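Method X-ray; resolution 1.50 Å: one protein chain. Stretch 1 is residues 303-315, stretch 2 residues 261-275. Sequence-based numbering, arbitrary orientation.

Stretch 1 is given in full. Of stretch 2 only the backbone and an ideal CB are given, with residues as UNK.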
# COMPACT_ATOMS: atom_id res chain seq x y z
N ALA A 303 8.72 0.33 11.50
CA ALA A 303 9.01 1.02 10.25
C ALA A 303 7.74 1.64 9.65
O ALA A 303 7.73 2.81 9.24
CB ALA A 303 9.66 0.07 9.25
N TYR A 304 6.68 0.84 9.59
CA TYR A 304 5.39 1.27 9.05
C TYR A 304 4.90 2.54 9.74
O TYR A 304 4.53 3.52 9.08
CB TYR A 304 4.39 0.13 9.25
CG TYR A 304 2.99 0.38 8.73
CD1 TYR A 304 2.71 0.36 7.37
CD2 TYR A 304 1.93 0.58 9.63
CE1 TYR A 304 1.40 0.58 6.91
CE2 TYR A 304 0.63 0.78 9.18
CZ TYR A 304 0.38 0.77 7.82
OH TYR A 304 -0.92 0.96 7.40
N GLN A 305 4.89 2.52 11.07
CA GLN A 305 4.38 3.65 11.85
C GLN A 305 5.31 4.86 11.77
O GLN A 305 4.87 5.99 11.88
CB GLN A 305 4.11 3.24 13.31
CG GLN A 305 5.35 2.86 14.12
CD GLN A 305 5.85 3.98 15.01
OE1 GLN A 305 5.07 4.66 15.68
NE2 GLN A 305 7.18 4.15 15.06
N THR A 306 6.60 4.62 11.55
CA THR A 306 7.51 5.73 11.29
C THR A 306 7.09 6.49 10.04
O THR A 306 6.88 7.71 10.07
CB THR A 306 8.97 5.27 11.15
OG1 THR A 306 9.41 4.70 12.39
CG2 THR A 306 9.86 6.44 10.78
N LEU A 307 6.94 5.76 8.93
CA LEU A 307 6.54 6.39 7.67
C LEU A 307 5.20 7.09 7.82
O LEU A 307 5.05 8.24 7.41
CB LEU A 307 6.48 5.35 6.56
CG LEU A 307 7.80 4.69 6.21
CD1 LEU A 307 7.53 3.54 5.26
CD2 LEU A 307 8.75 5.71 5.59
N TRP A 308 4.22 6.41 8.41
CA TRP A 308 2.91 7.03 8.56
C TRP A 308 2.90 8.25 9.48
O TRP A 308 2.20 9.22 9.23
CB TRP A 308 1.82 5.99 8.91
CG TRP A 308 1.39 5.35 7.65
CD1 TRP A 308 1.69 4.09 7.20
CD2 TRP A 308 0.67 6.00 6.61
NE1 TRP A 308 1.16 3.91 5.93
CE2 TRP A 308 0.53 5.08 5.56
CE3 TRP A 308 0.11 7.28 6.48
CZ2 TRP A 308 -0.16 5.40 4.38
CZ3 TRP A 308 -0.55 7.59 5.32
CH2 TRP A 308 -0.68 6.66 4.28
N ARG A 309 3.72 8.23 10.53
CA ARG A 309 3.77 9.39 11.41
C ARG A 309 4.33 10.63 10.71
O ARG A 309 3.99 11.75 11.07
CB ARG A 309 4.52 9.04 12.69
CG ARG A 309 3.64 8.27 13.66
CD ARG A 309 4.42 7.62 14.79
NE ARG A 309 5.05 8.59 15.67
CZ ARG A 309 5.72 8.25 16.76
NH1 ARG A 309 6.27 9.19 17.52
NH2 ARG A 309 5.85 6.96 17.08
N LEU A 310 5.15 10.42 9.68
CA LEU A 310 5.66 11.56 8.90
C LEU A 310 4.55 12.29 8.14
O LEU A 310 4.75 13.43 7.71
CB LEU A 310 6.77 11.13 7.93
CG LEU A 310 8.01 10.50 8.60
CD1 LEU A 310 9.00 9.99 7.55
CD2 LEU A 310 8.69 11.50 9.54
N SER A 311 3.40 11.65 7.96
CA SER A 311 2.27 12.32 7.30
C SER A 311 1.44 13.15 8.27
O SER A 311 0.54 13.89 7.86
CB SER A 311 1.36 11.32 6.59
OG SER A 311 0.61 10.57 7.52
N GLY A 312 1.71 13.01 9.56
CA GLY A 312 1.06 13.85 10.55
C GLY A 312 -0.19 13.28 11.20
O GLY A 312 -0.94 14.01 11.86
N VAL A 313 -0.43 11.98 11.02
CA VAL A 313 -1.57 11.35 11.68
C VAL A 313 -1.49 11.47 13.21
O VAL A 313 -0.40 11.57 13.78
CB VAL A 313 -1.72 9.87 11.28
CG1 VAL A 313 -1.95 9.76 9.78
CG2 VAL A 313 -0.49 9.07 11.70
N ASP A 314 -2.65 11.46 13.87
CA ASP A 314 -2.72 11.68 15.31
C ASP A 314 -2.90 10.39 16.11
O ASP A 314 -2.48 10.32 17.26
CB ASP A 314 -3.88 12.62 15.62
CG ASP A 314 -3.63 14.02 15.13
OD1 ASP A 314 -2.65 14.62 15.60
OD2 ASP A 314 -4.41 14.51 14.29
N HIS A 315 -3.57 9.41 15.50
CA HIS A 315 -3.83 8.12 16.12
C HIS A 315 -3.36 7.01 15.19
O HIS A 315 -3.48 7.13 13.97
CB HIS A 315 -5.32 7.87 16.31
CG HIS A 315 -6.05 8.92 17.08
ND1 HIS A 315 -7.43 8.94 17.15
CD2 HIS A 315 -5.62 9.97 17.82
CE1 HIS A 315 -7.81 9.96 17.91
NE2 HIS A 315 -6.74 10.60 18.33
N UNK A 261 -8.56 5.54 5.63
CA UNK A 261 -7.89 4.27 5.39
C UNK A 261 -6.55 4.58 4.74
O UNK A 261 -6.42 4.67 3.52
CB UNK A 261 -8.73 3.34 4.52
N UNK A 262 -5.54 4.75 5.59
CA UNK A 262 -4.25 5.27 5.13
C UNK A 262 -3.61 4.51 3.97
O UNK A 262 -3.05 5.12 3.07
CB UNK A 262 -3.27 5.28 6.31
N UNK A 263 -3.65 3.18 4.00
CA UNK A 263 -2.95 2.43 2.96
C UNK A 263 -3.49 2.72 1.57
O UNK A 263 -2.73 2.77 0.60
CB UNK A 263 -3.05 0.93 3.24
N UNK A 264 -4.80 2.93 1.48
CA UNK A 264 -5.43 3.10 0.18
C UNK A 264 -5.48 4.56 -0.22
O UNK A 264 -5.52 4.89 -1.41
CB UNK A 264 -6.84 2.51 0.19
N UNK A 265 -5.46 5.45 0.77
CA UNK A 265 -5.36 6.88 0.51
C UNK A 265 -3.96 7.24 0.03
O UNK A 265 -3.81 7.99 -0.94
CB UNK A 265 -5.71 7.68 1.77
N UNK A 266 -2.95 6.67 0.70
CA UNK A 266 -1.56 6.91 0.34
C UNK A 266 -0.88 8.06 1.06
O UNK A 266 -1.53 9.02 1.49
CB UNK A 266 -1.48 7.16 -1.17
N UNK A 267 0.44 7.97 1.19
CA UNK A 267 1.20 9.03 1.85
C UNK A 267 0.95 10.38 1.18
O UNK A 267 0.83 11.40 1.85
CB UNK A 267 2.69 8.70 1.83
N UNK A 268 0.91 10.39 -0.16
CA UNK A 268 0.76 11.65 -0.90
C UNK A 268 -0.54 12.36 -0.54
O UNK A 268 -0.56 13.59 -0.35
CB UNK A 268 0.81 11.39 -2.41
N UNK A 269 -1.63 11.61 -0.47
CA UNK A 269 -2.92 12.19 -0.14
C UNK A 269 -2.99 12.61 1.32
O UNK A 269 -3.48 13.70 1.65
CB UNK A 269 -4.04 11.20 -0.45
N UNK A 270 -2.52 11.75 2.22
CA UNK A 270 -2.67 12.05 3.64
C UNK A 270 -1.83 13.25 4.07
O UNK A 270 -2.30 14.08 4.85
CB UNK A 270 -2.29 10.83 4.47
N UNK A 271 -0.61 13.37 3.56
CA UNK A 271 0.22 14.52 3.91
C UNK A 271 -0.46 15.81 3.45
O UNK A 271 -0.48 16.80 4.19
CB UNK A 271 1.61 14.39 3.29
N UNK A 272 -1.05 15.79 2.26
CA UNK A 272 -1.74 16.98 1.77
C UNK A 272 -2.98 17.29 2.61
O UNK A 272 -3.22 18.44 2.96
CB UNK A 272 -2.13 16.80 0.30
N UNK A 273 -3.76 16.26 2.94
CA UNK A 273 -4.95 16.43 3.76
C UNK A 273 -4.57 17.01 5.11
O UNK A 273 -5.25 17.88 5.64
CB UNK A 273 -5.69 15.10 3.94
N UNK A 274 -3.47 16.52 5.68
CA UNK A 274 -3.00 16.98 6.99
C UNK A 274 -2.78 18.48 7.02
O UNK A 274 -3.06 19.13 8.04
CB UNK A 274 -1.70 16.26 7.37
N UNK A 275 -2.28 19.03 5.92
CA UNK A 275 -1.97 20.46 5.88
C UNK A 275 -3.22 21.34 5.82
O UNK A 275 -3.17 22.51 6.19
CB UNK A 275 -1.08 20.76 4.67

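Position 261 is out of reach of stretch 1, right before a helix. It is S261.

At 262, CA-to-CB points toward stretch 1. The ideal CB lies 3.6 Å from CH2 of W308, with OH of Y304 farther off. An apolar side chain would suit: Val, Ile, Leu or Met. It is I262. Its CB sits over one face of the W308 ring, a CH-pi contact 3.5 Å from the centroid of the six-membered ring.

At 263, CA-to-CB points sideways. The ideal CB is 4.7 Å from Y304 OH, a hydroxyl that can donate. A short side chain with an acceptor would fit, such as Asn, Asp or perhaps Ser. It is N263. Y304 OH donates to N263 OD1 at 2.7 Å, at the edge of the tyrosine ring.

Positions 264 and 265 have nothing of stretch 1 near their ideal CB atoms, so stretch 1 sets no preference. They are W264 and C265.

At 266, phi is 92° and psi 153°. A CB would be jammed against the carbonyl O of the residue before, which calls for glycine. It is G266, the first residue to leave helical phi/psi after one helix and the N-cap position of the next.

At 267, CA-to-CB points sideways, and the ideal CB is 4.6 Å from W308 CH2. A long apolar or aromatic side chain could reach back over the indole: Leu, Met, Phe or Tyr. It is F267. Its CE1 lies 3.2 Å from W308 CE2, over the ring face opposite I262. F267 CZ also meets L307 CB at 3.7 Å.

Positions 268 and 269 do not meet stretch 1. They are S268 and A269.

At 270, CB points toward W308 CZ3, 3.8 Å away, with S311 OG and V313 CG1 beyond. Val, Ile or Leu would suit. It is I270. Its CG1 packs at the indole edge, 3.7 Å from W308 CZ3, and its CG2 is 4.1 Å from V313 CG1.

At 271, CB points sideways, 4.5 Å from S311 CB. Many residues would do. It is Q271.

Positions 272 and 273 are S272 and L273, without contact.

At 274, CB points toward stretch 1, 3.3 Å from S311 O. The carbonyl of G312 and the carboxylate of D314 lie beyond, inviting Lys or Arg. It is R274. NH1 donates to G312 O and to D314 OD2, each at 2.9 Å; the latter bond belongs to a salt bridge.

Position 275 makes no contact. It is R275.

Stretch 2 (261-275) SINWCGFSAIQSLRR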
# COMPACT_ATOMS: atom_id res chain seq x y z
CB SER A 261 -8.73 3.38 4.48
OG SER A 261 -9.92 3.01 5.15
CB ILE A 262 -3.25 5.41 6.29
CG1 ILE A 262 -3.19 4.12 7.13
CG2 ILE A 262 -3.64 6.60 7.17
CD1 ILE A 262 -2.04 4.08 8.18
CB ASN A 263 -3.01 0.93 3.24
CG ASN A 263 -2.29 0.56 4.50
OD1 ASN A 263 -1.17 1.04 4.75
ND2 ASN A 263 -2.93 -0.25 5.34
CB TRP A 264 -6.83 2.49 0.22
CG TRP A 264 -6.85 1.13 0.87
CD1 TRP A 264 -7.63 0.73 1.91
CD2 TRP A 264 -6.02 0.00 0.53
NE1 TRP A 264 -7.35 -0.57 2.24
CE2 TRP A 264 -6.37 -1.05 1.41
CE3 TRP A 264 -5.04 -0.22 -0.43
CZ2 TRP A 264 -5.76 -2.30 1.35
CZ3 TRP A 264 -4.43 -1.48 -0.48
CH2 TRP A 264 -4.80 -2.49 0.40
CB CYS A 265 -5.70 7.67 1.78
SG CYS A 265 -7.46 7.61 2.22
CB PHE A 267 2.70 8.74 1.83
CG PHE A 267 3.11 7.49 2.57
CD1 PHE A 267 2.97 7.41 3.95
CD2 PHE A 267 3.65 6.40 1.89
CE1 PHE A 267 3.35 6.26 4.65
CE2 PHE A 267 4.05 5.24 2.57
CZ PHE A 267 3.90 5.17 3.96
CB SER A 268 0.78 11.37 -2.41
OG SER A 268 2.03 10.83 -2.78
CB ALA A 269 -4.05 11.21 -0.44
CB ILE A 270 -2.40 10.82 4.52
CG1 ILE A 270 -3.41 9.70 4.21
CG2 ILE A 270 -2.43 11.21 6.00
CD1 ILE A 270 -4.88 10.07 4.40
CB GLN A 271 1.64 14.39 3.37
CG GLN A 271 2.51 15.56 3.81
CD GLN A 271 3.97 15.43 3.44
OE1 GLN A 271 4.40 14.44 2.83
NE2 GLN A 271 4.75 16.43 3.82
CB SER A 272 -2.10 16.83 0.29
OG SER A 272 -0.93 16.92 -0.51
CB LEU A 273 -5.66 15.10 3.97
CG LEU A 273 -6.84 15.09 4.95
CD1 LEU A 273 -7.97 15.99 4.43
CD2 LEU A 273 -7.31 13.66 5.13
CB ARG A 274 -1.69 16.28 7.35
CG ARG A 274 -0.90 16.93 8.49
CD ARG A 274 -1.44 16.52 9.88
NE ARG A 274 -2.75 17.12 10.17
CZ ARG A 274 -3.50 16.85 11.24
NH1 ARG A 274 -3.10 15.97 12.18
NH2 ARG A 274 -4.65 17.48 11.37
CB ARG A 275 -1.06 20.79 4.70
CG ARG A 275 0.38 20.37 4.89
CD ARG A 275 1.28 21.11 3.91
NE ARG A 275 0.79 20.95 2.55
CZ ARG A 275 1.07 19.89 1.79
NH1 ARG A 275 1.86 18.93 2.26
NH2 ARG A 275 0.57 19.81 0.57
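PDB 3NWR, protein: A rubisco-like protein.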